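Side-chain contacts in LbaCas13a H328A (C2c2) (Lachnospiraceae bacterium NK4A179, PDB 5WLH), which binds a CRISPR guide RNA and, as an A-cleaving Cas13a nuclease, probably uses it to recognise and cut target RNA: residues Arg241-Lys244 / Asn245-Met248; Asp55-Ile58 / Glu59-Lys63; Ser485-Asp488 / Tyr489-Ile492; Phe404-Arg407 / Ile408-Gly411. All coordinates share one frame; numbering follows the deposited sequence.

Contact 1. Residues Arg241-Lys244 / Asn245-Met248; sequences RSIK and NMNM. With nucleotides of chain B.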
# COMPACT_ATOMS: atom_id res chain seq x y z
N ARG A 241 28.00 15.39 -2.10
CA ARG A 241 28.34 14.77 -3.37
C ARG A 241 27.50 13.54 -3.64
O ARG A 241 27.14 13.27 -4.79
CB ARG A 241 29.83 14.42 -3.41
CG ARG A 241 30.24 13.63 -4.63
CD ARG A 241 31.75 13.46 -4.72
NE ARG A 241 32.09 12.65 -5.88
CZ ARG A 241 32.12 11.32 -5.86
NH1 ARG A 241 31.85 10.67 -4.73
NH2 ARG A 241 32.43 10.65 -6.96
N SER A 242 27.20 12.75 -2.59
CA SER A 242 26.35 11.57 -2.80
C SER A 242 24.95 11.97 -3.23
O SER A 242 24.31 11.25 -4.01
CB SER A 242 26.31 10.71 -1.53
OG SER A 242 25.44 11.22 -0.55
N ILE A 243 24.45 13.11 -2.74
CA ILE A 243 23.15 13.62 -3.19
C ILE A 243 23.23 14.02 -4.65
O ILE A 243 22.37 13.66 -5.47
CB ILE A 243 22.70 14.81 -2.33
CG1 ILE A 243 22.29 14.36 -0.92
CG2 ILE A 243 21.57 15.57 -3.02
CD1 ILE A 243 22.08 15.52 0.04
N LYS A 244 24.29 14.74 -5.01
CA LYS A 244 24.39 15.27 -6.36
C LYS A 244 24.48 14.16 -7.39
O LYS A 244 24.04 14.33 -8.53
CB LYS A 244 25.59 16.20 -6.47
CG LYS A 244 25.53 17.12 -7.66
CD LYS A 244 26.77 17.98 -7.76
CE LYS A 244 26.71 18.90 -8.98
NZ LYS A 244 28.03 19.50 -9.27
N ASN A 245 25.04 13.01 -7.01
CA ASN A 245 25.20 11.90 -7.93
C ASN A 245 24.04 10.92 -7.90
O ASN A 245 24.12 9.89 -8.56
CB ASN A 245 26.50 11.18 -7.62
CG ASN A 245 27.69 11.89 -8.22
OD1 ASN A 245 27.97 11.75 -9.40
ND2 ASN A 245 28.37 12.68 -7.41
N MET A 246 22.98 11.22 -7.17
CA MET A 246 21.82 10.34 -7.20
C MET A 246 21.22 10.31 -8.61
O MET A 246 21.43 11.21 -9.42
CB MET A 246 20.77 10.78 -6.17
CG MET A 246 21.11 10.32 -4.74
SD MET A 246 19.79 10.64 -3.54
CE MET A 246 19.39 12.32 -4.04
N ASN A 247 20.52 9.22 -8.93
CA ASN A 247 19.96 9.09 -10.26
C ASN A 247 18.78 8.13 -10.20
O ASN A 247 18.51 7.51 -9.17
CB ASN A 247 21.00 8.61 -11.27
CG ASN A 247 20.78 9.19 -12.65
OD1 ASN A 247 19.65 9.51 -13.01
ND2 ASN A 247 21.85 9.35 -13.43
N MET A 248 18.08 8.04 -11.32
CA MET A 248 16.99 7.10 -11.49
C MET A 248 17.54 5.72 -11.83
O MET A 248 18.72 5.57 -12.17
CB MET A 248 16.09 7.63 -12.61
CG MET A 248 15.63 9.05 -12.36
SD MET A 248 14.68 9.16 -10.84
CE MET A 248 13.27 8.14 -11.29
P C B 12 23.75 3.57 -8.10
OP1 C B 12 24.29 3.75 -9.49
OP2 C B 12 24.09 2.39 -7.27
O5' C B 12 24.07 4.86 -7.24
C5' C B 12 23.93 6.15 -7.80
C4' C B 12 24.28 7.20 -6.78
O4' C B 12 23.30 7.19 -5.72
C3' C B 12 25.60 6.98 -6.05
O3' C B 12 26.75 7.35 -6.80
C2' C B 12 25.39 7.81 -4.80
O2' C B 12 25.48 9.19 -5.12
C1' C B 12 23.94 7.50 -4.48
N1 C B 12 23.86 6.33 -3.58
C2 C B 12 24.11 6.60 -2.23
O2 C B 12 24.33 7.77 -1.87
N3 C B 12 24.07 5.60 -1.35
C4 C B 12 23.83 4.35 -1.78
N4 C B 12 23.83 3.40 -0.85
C5 C B 12 23.60 4.02 -3.16
C6 C B 12 23.65 5.05 -4.02
P A B 13 28.15 6.60 -6.54
OP1 A B 13 29.11 7.15 -7.52
OP2 A B 13 27.99 5.13 -6.42
O5' A B 13 28.54 7.04 -5.06
C5' A B 13 28.74 8.41 -4.74
C4' A B 13 29.02 8.57 -3.26
O4' A B 13 27.87 8.10 -2.50
C3' A B 13 30.16 7.73 -2.73
O3' A B 13 31.43 8.31 -2.98
C2' A B 13 29.81 7.60 -1.26
O2' A B 13 30.11 8.81 -0.58
C1' A B 13 28.30 7.45 -1.33
N9 A B 13 27.88 6.04 -1.40
C8 A B 13 27.38 5.33 -2.48
N7 A B 13 27.05 4.09 -2.19
C5 A B 13 27.36 3.97 -0.84
C6 A B 13 27.27 2.90 0.07
N6 A B 13 26.80 1.69 -0.24
N1 A B 13 27.68 3.13 1.33
C2 A B 13 28.15 4.34 1.67
N3 A B 13 28.28 5.42 0.92
C4 A B 13 27.86 5.16 -0.34
P G B 22 22.78 9.26 7.81
OP1 G B 22 22.18 10.21 8.79
OP2 G B 22 22.33 7.84 7.80
O5' G B 22 22.47 9.86 6.37
C5' G B 22 22.99 11.12 6.00
C4' G B 22 22.82 11.32 4.53
O4' G B 22 23.61 10.34 3.80
C3' G B 22 21.42 11.09 4.01
O3' G B 22 20.52 12.15 4.28
C2' G B 22 21.67 10.84 2.53
O2' G B 22 21.98 12.05 1.86
C1' G B 22 22.94 10.00 2.59
N9 G B 22 22.61 8.57 2.63
C8 G B 22 22.67 7.71 3.70
N7 G B 22 22.27 6.50 3.41
C5 G B 22 21.91 6.60 2.07
C6 G B 22 21.40 5.62 1.18
O6 G B 22 21.17 4.44 1.42
N1 G B 22 21.18 6.13 -0.10
C2 G B 22 21.40 7.42 -0.49
N2 G B 22 21.11 7.70 -1.77
N3 G B 22 21.87 8.35 0.33
C4 G B 22 22.09 7.86 1.57
O HOH W 1 23.14 12.73 -10.62
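Arg241 and Asn245 meet where helix 233-244 ends: the backbone N of Asn245 still closes a helical turn on Arg241 O, Met246 N bonds Ile243 O one residue short of that spacing, and the chain then leaves the helix. The side chain of Asn245 folds back, its ND2 giving a second, straighter bond to Arg241 O (3.0 Å, 162° at the hydrogen). The two donors of Asn245 reach that oxygen from opposite faces of the carbonyl plane. With CG turned beside its own backbone N (chi1 -80°), Asn245 places ND2 over one face of the Arg241 guanidinium, toward the rim, the amide and guanidinium planes 52° apart. Arg241 runs out extended from CG to NE, and its NH1 makes a weak bond to O3' of A13 of chain B at 3.0 Å. On the RNA side, O2' of C12 of chain B donates to Ser242 O at 2.6 Å. Ile243 and Met246 point the same way, CG2 of Ile243 lying 4.0 Å from CE of Met246, while Met246 SD nears the guanine of G22 of chain B. A water joins Lys244 O to Met246 O. This is a helix C-terminus where an asparagine side chain folds back to bond a last-turn carbonyl, set against the guide RNA.

Contact 2. Residues Asp55-Ile58 / Glu59-Lys63; sequences DRYI and ESRLK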
# COMPACT_ATOMS: atom_id res chain seq x y z
N ASP A 55 25.86 22.43 -0.58
CA ASP A 55 27.01 22.14 0.28
C ASP A 55 26.83 22.78 1.65
O ASP A 55 26.96 22.10 2.67
CB ASP A 55 28.29 22.65 -0.38
CG ASP A 55 28.74 21.79 -1.53
OD1 ASP A 55 28.14 20.70 -1.73
OD2 ASP A 55 29.68 22.19 -2.24
N ARG A 56 26.52 24.08 1.68
CA ARG A 56 26.40 24.79 2.95
C ARG A 56 25.21 24.29 3.76
O ARG A 56 25.26 24.27 4.99
CB ARG A 56 26.26 26.30 2.70
CG ARG A 56 25.94 27.11 3.95
CD ARG A 56 24.66 27.95 3.81
NE ARG A 56 23.44 27.20 4.12
CZ ARG A 56 22.82 27.22 5.30
NH1 ARG A 56 23.31 27.96 6.29
NH2 ARG A 56 21.71 26.51 5.49
N TYR A 57 24.13 23.90 3.08
CA TYR A 57 22.98 23.36 3.78
C TYR A 57 23.35 22.08 4.52
O TYR A 57 22.97 21.89 5.68
CB TYR A 57 21.83 23.12 2.80
CG TYR A 57 20.70 22.36 3.42
CD1 TYR A 57 19.70 23.02 4.12
CD2 TYR A 57 20.64 20.98 3.33
CE1 TYR A 57 18.67 22.32 4.70
CE2 TYR A 57 19.62 20.28 3.90
CZ TYR A 57 18.64 20.95 4.59
OH TYR A 57 17.62 20.23 5.16
N ILE A 58 24.06 21.18 3.85
CA ILE A 58 24.49 19.94 4.50
C ILE A 58 25.41 20.27 5.67
O ILE A 58 25.19 19.82 6.80
CB ILE A 58 25.16 19.01 3.48
CG1 ILE A 58 24.12 18.56 2.44
CG2 ILE A 58 25.79 17.80 4.17
CD1 ILE A 58 22.93 17.83 3.06
N GLU A 59 26.44 21.09 5.42
CA GLU A 59 27.35 21.53 6.48
C GLU A 59 26.58 22.05 7.69
O GLU A 59 26.83 21.65 8.83
CB GLU A 59 28.29 22.63 5.97
CG GLU A 59 29.32 22.21 4.94
CD GLU A 59 30.17 23.38 4.45
OE1 GLU A 59 31.01 23.88 5.23
OE2 GLU A 59 29.99 23.82 3.29
N SER A 60 25.63 22.96 7.46
CA SER A 60 24.90 23.57 8.56
C SER A 60 24.09 22.53 9.33
O SER A 60 24.01 22.59 10.57
CB SER A 60 23.98 24.68 8.04
OG SER A 60 22.82 24.77 8.85
N ARG A 61 23.46 21.58 8.63
CA ARG A 61 22.69 20.55 9.31
C ARG A 61 23.58 19.64 10.13
O ARG A 61 23.17 19.16 11.20
CB ARG A 61 21.89 19.73 8.29
CG ARG A 61 20.73 20.49 7.66
CD ARG A 61 19.51 20.49 8.57
NE ARG A 61 19.28 19.18 9.17
CZ ARG A 61 19.04 18.97 10.46
NH1 ARG A 61 18.85 17.73 10.90
NH2 ARG A 61 19.00 19.99 11.30
N LEU A 62 24.81 19.40 9.66
CA LEU A 62 25.74 18.55 10.40
C LEU A 62 26.19 19.22 11.69
O LEU A 62 26.10 18.63 12.77
CB LEU A 62 26.94 18.22 9.51
CG LEU A 62 26.58 17.18 8.45
CD1 LEU A 62 27.73 16.96 7.49
CD2 LEU A 62 26.15 15.87 9.12
N LYS A 63 26.67 20.46 11.60
CA LYS A 63 27.14 21.18 12.77
C LYS A 63 26.01 21.54 13.74
O LYS A 63 26.30 22.04 14.83
CB LYS A 63 27.91 22.42 12.32
CG LYS A 63 29.33 22.09 11.87
CD LYS A 63 29.88 20.89 12.65
CE LYS A 63 31.27 20.48 12.20
NZ LYS A 63 31.20 19.34 11.25
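Arg56 O takes the backbone N-H of Ser60 at 2.8 Å, the shortest of the four i to i+4 bonds between residues 55-58 and 59-62 of helix 51-64. Glu59 N to Asp55 O is almost straight, with 177° at the hydrogen. Beside the Arg56-Ser60 bond the arginine side chain bends forward along the helix toward Ser60: CG starts anti to the backbone N, and bends at chi2 and chi3 lay one face of the guanidinium over CB of Ser60, with NH1 3.8 Å from that carbon. One residue further on, Tyr57 and Arg61 run side by side. Arg61 CG sits over one face of the tyrosine ring, 4.0 Å from the centroid and 20° off the normal, a CH-pi contact displaced toward the hydroxyl end. The guanidinium itself is turned 48° from the ring plane and continues past it, so the aliphatic part of the arginine packs on the ring while NE and NH1 bond the carbonyls of Leu18 and Lys17, at the start of the modelled chain. On the buried side Ile58 and Leu62 point the same way, CG2 of Ile58 being 3.9 Å from CD1 of Leu62; Val239 and Ala235 of helix 233-244 pack against them. The like-charged carboxylates of Asp55 and Glu59 are 5.8 Å apart, OD2 to OE2; OD1 of Asp55 is hydrogen-bonded to Ser240 OG of helix 233-244. The whole is an amphipathic alpha-helix with i, i+4 side-chain pairing, its apolar stripe packed on a neighbouring helix and on Leu37 of strand 33-39.

Contact 3. Residues Ser485-Asp488 / Tyr489-Ile492; sequences SSFD and YELI. With nucleotides of chain B.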
# COMPACT_ATOMS: atom_id res chain seq x y z
N SER A 485 13.34 12.26 -15.06
CA SER A 485 13.45 12.91 -13.76
C SER A 485 12.70 12.10 -12.71
O SER A 485 11.85 11.26 -13.02
CB SER A 485 12.89 14.33 -13.81
OG SER A 485 11.46 14.28 -13.81
N SER A 486 12.99 12.40 -11.45
CA SER A 486 12.22 11.75 -10.39
C SER A 486 10.75 12.15 -10.45
O SER A 486 9.87 11.33 -10.20
CB SER A 486 12.83 12.04 -9.02
OG SER A 486 12.96 13.44 -8.80
N PHE A 487 10.46 13.40 -10.83
CA PHE A 487 9.07 13.83 -10.95
C PHE A 487 8.33 12.99 -11.99
O PHE A 487 7.15 12.68 -11.82
CB PHE A 487 9.00 15.31 -11.34
CG PHE A 487 9.72 16.21 -10.39
CD1 PHE A 487 9.14 16.55 -9.18
CD2 PHE A 487 10.97 16.69 -10.69
CE1 PHE A 487 9.80 17.38 -8.27
CE2 PHE A 487 11.65 17.51 -9.80
CZ PHE A 487 11.05 17.88 -8.59
N ASP A 488 9.02 12.63 -13.09
CA ASP A 488 8.42 11.77 -14.11
C ASP A 488 7.91 10.48 -13.50
O ASP A 488 6.82 10.00 -13.83
CB ASP A 488 9.45 11.43 -15.21
CG ASP A 488 9.80 12.60 -16.09
OD1 ASP A 488 8.95 13.48 -16.28
OD2 ASP A 488 10.92 12.63 -16.61
N TYR A 489 8.73 9.87 -12.63
CA TYR A 489 8.33 8.60 -12.03
C TYR A 489 7.27 8.80 -10.96
O TYR A 489 6.45 7.89 -10.73
CB TYR A 489 9.56 7.90 -11.47
CG TYR A 489 10.18 6.92 -12.47
CD1 TYR A 489 10.10 7.15 -13.83
CD2 TYR A 489 10.84 5.79 -12.02
CE1 TYR A 489 10.67 6.24 -14.74
CE2 TYR A 489 11.42 4.88 -12.91
CZ TYR A 489 11.32 5.12 -14.27
OH TYR A 489 11.88 4.22 -15.12
N GLU A 490 7.25 9.94 -10.29
CA GLU A 490 6.13 10.22 -9.40
C GLU A 490 4.81 10.22 -10.17
O GLU A 490 3.82 9.64 -9.72
CB GLU A 490 6.36 11.55 -8.68
CG GLU A 490 7.49 11.52 -7.68
CD GLU A 490 7.50 12.77 -6.84
OE1 GLU A 490 6.95 12.74 -5.71
OE2 GLU A 490 8.03 13.79 -7.35
N LEU A 491 4.80 10.84 -11.35
CA LEU A 491 3.60 10.83 -12.18
C LEU A 491 3.21 9.41 -12.58
O LEU A 491 2.03 9.05 -12.52
CB LEU A 491 3.81 11.69 -13.43
CG LEU A 491 3.89 13.21 -13.22
CD1 LEU A 491 4.31 13.85 -14.53
CD2 LEU A 491 2.55 13.76 -12.77
N ILE A 492 4.19 8.59 -12.96
CA ILE A 492 3.89 7.19 -13.29
C ILE A 492 3.26 6.50 -12.09
O ILE A 492 2.27 5.77 -12.22
CB ILE A 492 5.16 6.45 -13.75
CG1 ILE A 492 5.60 6.96 -15.13
CG2 ILE A 492 4.89 4.93 -13.81
CD1 ILE A 492 6.95 6.42 -15.53
P A B 26 7.80 6.77 -4.04
OP1 A B 26 6.92 5.60 -4.25
OP2 A B 26 8.87 6.80 -3.02
O5' A B 26 8.48 7.12 -5.44
C5' A B 26 7.79 6.99 -6.67
C4' A B 26 8.78 6.76 -7.78
O4' A B 26 9.55 7.98 -7.97
C3' A B 26 9.80 5.67 -7.49
O3' A B 26 10.23 5.08 -8.71
C2' A B 26 10.94 6.45 -6.86
O2' A B 26 12.20 5.81 -6.87
C1' A B 26 10.92 7.74 -7.69
N9 A B 26 11.41 8.88 -6.92
C8 A B 26 10.67 9.70 -6.11
N7 A B 26 11.40 10.61 -5.49
C5 A B 26 12.68 10.35 -5.93
C6 A B 26 13.90 10.99 -5.64
N6 A B 26 13.97 12.02 -4.79
N1 A B 26 15.01 10.49 -6.21
C2 A B 26 14.91 9.44 -7.05
N3 A B 26 13.81 8.77 -7.40
C4 A B 26 12.72 9.29 -6.80
P A B 25 9.89 10.93 -0.62
OP1 A B 25 10.11 12.29 -1.20
OP2 A B 25 10.29 10.65 0.77
O5' A B 25 8.35 10.61 -0.78
C5' A B 25 7.83 9.31 -0.50
C4' A B 25 6.84 8.90 -1.56
O4' A B 25 5.61 9.65 -1.42
C3' A B 25 7.31 9.11 -3.00
O3' A B 25 6.84 8.02 -3.79
C2' A B 25 6.55 10.35 -3.44
O2' A B 25 6.35 10.45 -4.83
C1' A B 25 5.24 10.16 -2.69
N9 A B 25 4.46 11.38 -2.56
C8 A B 25 4.93 12.67 -2.46
N7 A B 25 3.97 13.57 -2.42
C5 A B 25 2.81 12.81 -2.50
C6 A B 25 1.46 13.17 -2.51
N6 A B 25 1.06 14.44 -2.43
N1 A B 25 0.54 12.19 -2.63
C2 A B 25 0.95 10.92 -2.72
N3 A B 25 2.20 10.46 -2.72
C4 A B 25 3.09 11.47 -2.61
P U B 27 10.67 3.54 -8.76
OP1 U B 27 11.87 3.36 -7.95
OP2 U B 27 10.70 3.07 -10.17
O5' U B 27 9.47 2.81 -8.02
C5' U B 27 9.41 1.40 -7.97
C4' U B 27 8.60 1.00 -6.77
O4' U B 27 9.43 1.17 -5.59
C3' U B 27 7.34 1.84 -6.53
O3' U B 27 6.29 0.99 -6.11
C2' U B 27 7.72 2.69 -5.32
O2' U B 27 6.63 3.12 -4.53
C1' U B 27 8.61 1.70 -4.58
N1 U B 27 9.40 2.22 -3.46
C2 U B 27 9.67 1.33 -2.43
O2 U B 27 9.35 0.16 -2.49
N3 U B 27 10.36 1.84 -1.36
C4 U B 27 10.79 3.15 -1.23
O4 U B 27 11.39 3.49 -0.20
C5 U B 27 10.44 4.01 -2.32
C6 U B 27 9.77 3.54 -3.38
O HOH W 2 10.75 13.97 -7.37
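Phe487 and Glu490 both set CG beside the backbone N (chi1 -56° and -68°), which sends their side chains the same way, and the extended glutamate brings OE2 to 3.5 Å from CD1 of Phe487. The ring and carboxylate planes stand 41° apart. A water donates to Glu490 OE2 at 2.7 Å and is also hydrogen-bonded to Ser486 OG, lying over a face of the phenylalanine ring near its rim; Ser486 OG is in addition bonded to Val26 N of strand 22-28. The other oxygen, Glu490 OE1, accepts from O2' of A25 of chain B at 2.5 Å and forms a salt bridge with Arg938. At the start of the helix Ser485 and Asp488 make a capping box: Ser485 OG accepts from Asp488 N at 3.0 Å, and Ser485 N returns a straight bond to Asp488 OD2 from above the carboxylate plane. Ser486 CB packs on the base of A26 of chain B, while CD2 of Tyr489 comes within 3.3 Å of OP2 of U27 of chain B. Each oxygen of the buried Glu490 carboxylate thus has its own hydrogen-bond donor, and the arginine would help to keep the group ionised; the ribose hydroxyl it grips is one that DNA lacks.

Contact 4. Residues Phe404-Arg407 / Ile408-Gly411; sequences FIHR and IEYG. With nucleotides of chain B.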
# COMPACT_ATOMS: atom_id res chain seq x y z
N PHE A 404 29.15 -9.32 -9.08
CA PHE A 404 28.37 -10.35 -8.43
C PHE A 404 28.90 -10.64 -7.03
O PHE A 404 28.12 -10.80 -6.09
CB PHE A 404 28.35 -11.61 -9.30
CG PHE A 404 27.32 -11.57 -10.40
CD1 PHE A 404 26.00 -11.23 -10.11
CD2 PHE A 404 27.67 -11.83 -11.71
CE1 PHE A 404 25.04 -11.17 -11.13
CE2 PHE A 404 26.72 -11.79 -12.73
CZ PHE A 404 25.41 -11.45 -12.44
N ILE A 405 30.22 -10.70 -6.86
CA ILE A 405 30.75 -10.94 -5.52
C ILE A 405 30.34 -9.82 -4.57
O ILE A 405 30.00 -10.06 -3.40
CB ILE A 405 32.28 -11.11 -5.57
CG1 ILE A 405 32.61 -12.45 -6.23
CG2 ILE A 405 32.88 -11.08 -4.15
CD1 ILE A 405 34.01 -12.56 -6.71
N HIS A 406 30.32 -8.58 -5.06
CA HIS A 406 29.83 -7.46 -4.25
C HIS A 406 28.34 -7.60 -3.93
O HIS A 406 27.92 -7.28 -2.81
CB HIS A 406 30.10 -6.14 -4.94
CG HIS A 406 31.49 -5.62 -4.72
ND1 HIS A 406 32.31 -5.20 -5.74
CD2 HIS A 406 32.21 -5.48 -3.58
CE1 HIS A 406 33.47 -4.81 -5.25
NE2 HIS A 406 33.44 -4.96 -3.93
N ARG A 407 27.53 -8.03 -4.91
CA ARG A 407 26.13 -8.33 -4.63
C ARG A 407 25.99 -9.41 -3.57
O ARG A 407 25.14 -9.31 -2.67
CB ARG A 407 25.39 -8.80 -5.90
CG ARG A 407 25.20 -7.76 -6.99
CD ARG A 407 24.46 -6.52 -6.50
NE ARG A 407 23.16 -6.84 -5.90
CZ ARG A 407 22.45 -5.94 -5.23
NH1 ARG A 407 22.93 -4.71 -5.08
NH2 ARG A 407 21.28 -6.28 -4.71
N ILE A 408 26.79 -10.48 -3.68
CA ILE A 408 26.71 -11.57 -2.71
C ILE A 408 27.03 -11.07 -1.32
O ILE A 408 26.32 -11.36 -0.35
CB ILE A 408 27.66 -12.72 -3.11
CG1 ILE A 408 27.22 -13.37 -4.41
CG2 ILE A 408 27.65 -13.78 -2.02
CD1 ILE A 408 28.27 -14.34 -5.00
N GLU A 409 28.14 -10.33 -1.19
CA GLU A 409 28.53 -9.81 0.11
C GLU A 409 27.44 -8.93 0.68
O GLU A 409 27.13 -9.00 1.88
CB GLU A 409 29.82 -9.01 -0.03
CG GLU A 409 30.25 -8.35 1.28
CD GLU A 409 31.49 -7.50 1.13
OE1 GLU A 409 31.51 -6.61 0.26
OE2 GLU A 409 32.45 -7.74 1.90
N TYR A 410 26.87 -8.07 -0.17
CA TYR A 410 25.78 -7.20 0.23
C TYR A 410 24.57 -8.01 0.67
O TYR A 410 23.88 -7.64 1.63
CB TYR A 410 25.44 -6.30 -0.96
CG TYR A 410 24.21 -5.46 -0.83
CD1 TYR A 410 24.22 -4.32 -0.03
CD2 TYR A 410 23.05 -5.77 -1.53
CE1 TYR A 410 23.09 -3.53 0.07
CE2 TYR A 410 21.92 -4.98 -1.43
CZ TYR A 410 21.95 -3.86 -0.63
OH TYR A 410 20.84 -3.05 -0.51
N GLY A 411 24.32 -9.12 -0.02
CA GLY A 411 23.16 -9.93 0.29
C GLY A 411 23.29 -10.61 1.63
O GLY A 411 22.31 -10.74 2.36
P A B 16 39.55 -0.37 0.37
OP1 A B 16 40.64 0.60 0.63
OP2 A B 16 39.11 -0.65 -1.02
O5' A B 16 39.99 -1.76 0.99
C5' A B 16 40.56 -1.85 2.30
C4' A B 16 40.75 -3.30 2.71
O4' A B 16 39.47 -3.95 2.68
C3' A B 16 41.66 -4.12 1.79
O3' A B 16 42.21 -5.20 2.53
C2' A B 16 40.68 -4.70 0.79
O2' A B 16 41.11 -5.90 0.20
C1' A B 16 39.44 -4.94 1.65
N9 A B 16 38.18 -4.75 0.94
C8 A B 16 37.87 -3.92 -0.10
N7 A B 16 36.60 -3.97 -0.45
C5 A B 16 36.06 -4.89 0.45
C6 A B 16 34.76 -5.39 0.62
N6 A B 16 33.72 -5.03 -0.14
N1 A B 16 34.58 -6.29 1.62
C2 A B 16 35.62 -6.66 2.38
N3 A B 16 36.89 -6.25 2.33
C4 A B 16 37.03 -5.36 1.32
P G B 15 36.62 4.91 0.02
OP1 G B 15 37.76 5.57 0.73
OP2 G B 15 36.45 5.13 -1.44
O5' G B 15 36.64 3.36 0.30
C5' G B 15 36.83 2.88 1.62
C4' G B 15 36.40 1.45 1.75
O4' G B 15 34.99 1.32 1.44
C3' G B 15 37.08 0.46 0.83
O3' G B 15 38.35 0.08 1.33
C2' G B 15 36.08 -0.68 0.79
O2' G B 15 36.19 -1.47 1.97
C1' G B 15 34.75 0.07 0.84
N9 G B 15 34.20 0.30 -0.51
C8 G B 15 34.53 1.33 -1.37
N7 G B 15 33.90 1.26 -2.52
C5 G B 15 33.13 0.11 -2.41
C6 G B 15 32.24 -0.47 -3.34
O6 G B 15 31.97 -0.05 -4.48
N1 G B 15 31.66 -1.63 -2.85
C2 G B 15 31.89 -2.15 -1.60
N2 G B 15 31.23 -3.27 -1.30
N3 G B 15 32.72 -1.62 -0.72
C4 G B 15 33.30 -0.50 -1.18
P C B 10 18.06 -4.69 -2.61
OP1 C B 10 18.72 -5.86 -3.26
OP2 C B 10 18.56 -4.05 -1.35
O5' C B 10 18.07 -3.46 -3.62
C5' C B 10 17.52 -3.55 -4.92
C4' C B 10 17.21 -2.18 -5.46
O4' C B 10 16.30 -1.50 -4.56
C3' C B 10 18.40 -1.22 -5.56
O3' C B 10 19.14 -1.42 -6.74
C2' C B 10 17.72 0.15 -5.49
O2' C B 10 17.07 0.44 -6.73
C1' C B 10 16.62 -0.14 -4.48
N1 C B 10 17.03 0.17 -3.09
C2 C B 10 17.00 1.51 -2.70
O2 C B 10 16.64 2.38 -3.53
N3 C B 10 17.34 1.82 -1.44
C4 C B 10 17.72 0.85 -0.59
N4 C B 10 18.05 1.21 0.65
C5 C B 10 17.77 -0.53 -0.97
C6 C B 10 17.43 -0.83 -2.22
O HOH W 3 29.23 -5.43 -1.24
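Arg407 and Tyr410 lie side by side and point the same way, their guanidinium and ring planes 48° apart, with CD2 of Tyr410 3.4 Å above one face of the guanidinium near its rim. Bends at chi2 and chi3 curl the arginine back beside the ring, its NH2 coming 3.6 Å from CE2 of Tyr410. Together they hold one phosphate: Tyr410 OH donates to OP2 of C10 of chain B at 2.6 Å, and OP1 of the same nucleotide lies at the guanidinium edge, in its plane, 3.0 Å from Arg407 NH2 in a weak bond (128° at the hydrogen). Another side of the helix faces bases. The His406 ring lays one face by the guanine of G15 of chain B, with CD2 3.3 Å from its N2, and has N6 of A16 of chain B at its edge; Glu276 bonds ND1 of the ring. Glu409, extended with CG anti to its backbone N (chi1 176°), accepts from N6 of A16 of chain B on OE1 at 2.7 Å. Its OE2 lies 2.6 Å from N1 of that adenine, a spacing that suggests a proton lies between them, although which atom carries it is not seen. Phosphate held by charge and hydroxyl, and an adenine edge met by a carboxylate, are consistent with this helix sensing both backbone and base of the guide RNA.

How the contacts relate
Three contacts lie within helices and contact 1 is a helix end running into a loop; contacts 1, 3 and 4 line the guide RNA. Contact 1 is the joint between two others: Ile243 CD1 packs on Ile58 CD1 of contact 2 at 3.9 Å, and in its loop Met248 CE reaches Tyr489 CD2 of contact 3 at 3.5 Å. The centres of contacts 2 and 3 lie about 17 Å and 16 Å from that of contact 1. Contact 2 stands back from the RNA, about 6 Å away at its nearest atom. Contact 4 touches none of the rest, its nearest atoms about 13 Å from contact 1; the RNA links them: C12, A13 and G22 of chain B meet contact 1, and C10, G15 and A16 meet contact 4.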